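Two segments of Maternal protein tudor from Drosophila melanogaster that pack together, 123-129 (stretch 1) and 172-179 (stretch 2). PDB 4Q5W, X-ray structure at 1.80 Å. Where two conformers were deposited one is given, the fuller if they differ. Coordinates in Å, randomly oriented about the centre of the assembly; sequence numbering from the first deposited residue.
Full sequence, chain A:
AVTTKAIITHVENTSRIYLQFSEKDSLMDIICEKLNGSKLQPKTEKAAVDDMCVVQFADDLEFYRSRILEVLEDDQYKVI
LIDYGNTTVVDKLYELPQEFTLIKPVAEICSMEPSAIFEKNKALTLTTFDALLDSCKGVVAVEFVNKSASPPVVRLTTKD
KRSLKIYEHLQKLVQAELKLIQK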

# COMPACT_ATOMS: atom_id res chain seq x y z
N ALA A 123 5.62 -15.20 6.90
CA ALA A 123 5.02 -14.49 8.02
C ALA A 123 6.07 -13.78 8.87
O ALA A 123 5.89 -12.63 9.26
CB ALA A 123 4.19 -15.45 8.88
N LEU A 124 7.18 -14.46 9.14
CA LEU A 124 8.23 -13.83 9.95
C LEU A 124 8.85 -12.64 9.21
O LEU A 124 9.15 -11.60 9.80
CB LEU A 124 9.31 -14.85 10.31
CG LEU A 124 10.57 -14.33 11.02
CD1 LEU A 124 10.23 -13.61 12.30
CD2 LEU A 124 11.48 -15.52 11.31
N THR A 125 9.04 -12.79 7.91
CA THR A 125 9.60 -11.73 7.11
C THR A 125 8.67 -10.52 7.12
O THR A 125 9.12 -9.40 7.29
CB THR A 125 9.85 -12.17 5.66
OG1 THR A 125 10.88 -13.17 5.64
CG2 THR A 125 10.28 -10.98 4.77
N LEU A 126 7.38 -10.76 6.96
CA LEU A 126 6.45 -9.64 6.87
C LEU A 126 6.26 -8.89 8.19
O LEU A 126 6.15 -7.66 8.21
CB LEU A 126 5.12 -10.06 6.26
CG LEU A 126 5.28 -10.40 4.77
CD1 LEU A 126 3.92 -10.49 4.09
CD2 LEU A 126 6.21 -9.40 4.05
N THR A 127 6.24 -9.61 9.31
CA THR A 127 6.12 -8.96 10.61
C THR A 127 7.39 -8.18 10.95
O THR A 127 7.33 -7.08 11.53
CB THR A 127 5.73 -9.96 11.74
OG1 THR A 127 5.49 -9.24 12.96
CG2 THR A 127 6.81 -11.00 11.97
N THR A 128 8.55 -8.74 10.59
CA THR A 128 9.81 -8.05 10.80
C THR A 128 9.88 -6.80 9.93
O THR A 128 10.32 -5.75 10.38
CB THR A 128 11.01 -8.98 10.54
OG1 THR A 128 10.85 -10.16 11.33
CG2 THR A 128 12.34 -8.29 10.91
N PHE A 129 9.40 -6.91 8.69
CA PHE A 129 9.41 -5.79 7.75
C PHE A 129 8.50 -4.68 8.29
O PHE A 129 8.85 -3.50 8.26
CB PHE A 129 8.92 -6.29 6.38
CG PHE A 129 9.12 -5.32 5.24
CD1 PHE A 129 9.97 -4.21 5.34
CD2 PHE A 129 8.46 -5.54 4.04
CE1 PHE A 129 10.14 -3.34 4.27
CE2 PHE A 129 8.63 -4.68 2.96
CZ PHE A 129 9.46 -3.58 3.07
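Stretch 2, residues 172-179: KLVQAELK

Residues 172-179 form a helical segment, part of a longer helix that begins earlier and continues later in the chain, and it packs against the helix that contains residues 123-129. Backbone torsions are helical throughout, with phi between -59° and -72° and psi between -36° and -48°, and the i to i+4 hydrogen bonds are regular: Ala176 N donates to Lys172 O (3.0 Å), Glu177 N to Leu173 O (3.2 Å), Leu178 N to Val174 O (3.0 Å) and Lys179 N to Gln175 O (2.9 Å). The two helices run in broadly opposed directions but far from strictly antiparallel, with 123° between their N-to-C vectors and a closest axial approach of 9.8 Å. The CA atoms of Thr125 and Val174, 6.2 Å apart, are the closest pair of CA atoms across the two stretches. The contact is modest, burying 313 Å² in total.

Leu124, Val174 and Thr128 account for most of this surface. Leu124 contributes the largest share, 89 Å². Its CA-to-CB bond points toward stretch 2, and its t,p rotamer brings both methyls within reach of the second helix. CD2 packs on Val174 CG1 at 3.9 Å and on Leu178 CD2 at 3.8 Å, so this methyl meets two residues one helical turn apart. Leu178 leaves its backbone sideways, yet the end of its side chain comes nearer to stretch 1, which allows this contact. The other methyl, CD1, lies 3.5 Å from Glu177 OE1, where the aliphatic patch borders a carboxylate.

Val174, buried and in the t rotamer, covers 68 Å² although its CA-to-CB bond is directed sideways. Val174 CG1 is the atom nearest Leu124, and Val174 CG2 lies 3.8 Å from Thr125 OG1 and 4.2 Å from Thr128 OG1. The valine thus spans three residues of the first helix. Its neighbours there are hydroxyl oxygens as well as a leucine methyl, and the contacts with the threonine oxygens are van der Waals in character.

Thr128, one turn after Leu124, contributes 55 Å² and also points toward stretch 2. Its CG2 rests on Leu173 CB at 3.7 Å. With chi1 at -54° (m), its OG1 donates a hydrogen bond to Leu124 O at 2.7 Å, satisfying the hydroxyl proton within its own helix; the same carbonyl accepts the backbone bond from Thr128 N at 3.0 Å.

No direct hydrogen bond joins the two stretches, but a water bridges them. Its O donates to Thr128 OG1 at 2.8 Å and to Glu177 OE2 at 2.7 Å; Leu173 O, 3.2 Å from the water O, is a weak alternative acceptor that can take a proton only in place of one of these. The threonine hydroxyl therefore serves as donor to its own helix and as acceptor from the water. Glu177, extended with chi1 and chi2 both t, reaches the interface from an exposed position, and its carboxylate both approaches Leu124 and anchors the water. Lys172, Gln175, Ala176 and Lys179 make no contact with stretch 1.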

# COMPACT_ATOMS: atom_id res chain seq x y z
N LYS A 172 19.01 -10.21 7.39
CA LYS A 172 19.82 -10.37 8.61
C LYS A 172 18.96 -10.59 9.85
O LYS A 172 19.23 -11.51 10.63
CB LYS A 172 20.75 -9.18 8.80
CG LYS A 172 21.64 -9.32 10.04
CD LYS A 172 22.70 -8.24 10.10
CE LYS A 172 22.14 -6.91 10.51
NZ LYS A 172 23.22 -5.88 10.62
N LEU A 173 17.94 -9.76 10.03
CA LEU A 173 17.03 -9.88 11.17
C LEU A 173 16.24 -11.19 11.20
O LEU A 173 16.06 -11.78 12.26
CB LEU A 173 16.05 -8.71 11.23
CG LEU A 173 16.59 -7.31 11.50
CD1 LEU A 173 15.46 -6.30 11.62
CD2 LEU A 173 17.48 -7.26 12.75
N VAL A 174 15.76 -11.63 10.04
CA VAL A 174 15.01 -12.88 9.95
C VAL A 174 15.92 -14.07 10.26
O VAL A 174 15.57 -14.96 11.03
CB VAL A 174 14.34 -13.05 8.56
CG1 VAL A 174 13.80 -14.47 8.37
CG2 VAL A 174 13.23 -12.01 8.38
N GLN A 175 17.12 -14.07 9.68
CA GLN A 175 18.06 -15.15 9.93
C GLN A 175 18.46 -15.20 11.40
O GLN A 175 18.65 -16.28 11.96
CB GLN A 175 19.30 -14.99 9.04
CG GLN A 175 19.03 -15.24 7.56
CD GLN A 175 18.80 -16.70 7.23
OE1 GLN A 175 17.67 -17.20 7.30
NE2 GLN A 175 19.86 -17.39 6.85
N ALA A 176 18.57 -14.03 12.02
CA ALA A 176 19.00 -13.95 13.42
C ALA A 176 17.95 -14.55 14.35
O ALA A 176 18.29 -15.21 15.33
CB ALA A 176 19.31 -12.51 13.81
N GLU A 177 16.68 -14.32 14.03
CA GLU A 177 15.59 -14.87 14.83
C GLU A 177 15.46 -16.38 14.63
O GLU A 177 15.31 -17.13 15.60
CB GLU A 177 14.26 -14.17 14.50
CG GLU A 177 13.08 -14.66 15.33
CD GLU A 177 11.95 -13.64 15.39
OE1 GLU A 177 10.81 -14.05 15.70
OE2 GLU A 177 12.20 -12.44 15.16
N LEU A 178 15.55 -16.83 13.39
CA LEU A 178 15.57 -18.27 13.10
C LEU A 178 16.74 -18.97 13.78
O LEU A 178 16.60 -20.08 14.29
CB LEU A 178 15.64 -18.51 11.59
CG LEU A 178 14.43 -18.07 10.77
CD1 LEU A 178 14.76 -18.19 9.28
CD2 LEU A 178 13.19 -18.87 11.12
N LYS A 179 17.90 -18.32 13.81
CA LYS A 179 19.08 -18.95 14.41
C LYS A 179 18.94 -19.04 15.93
O LYS A 179 19.33 -20.05 16.53
CB LYS A 179 20.36 -18.20 14.03
CG LYS A 179 21.62 -18.81 14.63
CD LYS A 179 22.89 -18.11 14.15
CE LYS A 179 24.13 -18.83 14.66
NZ LYS A 179 25.38 -18.23 14.11
O HOH W 1 12.92 -11.46 12.73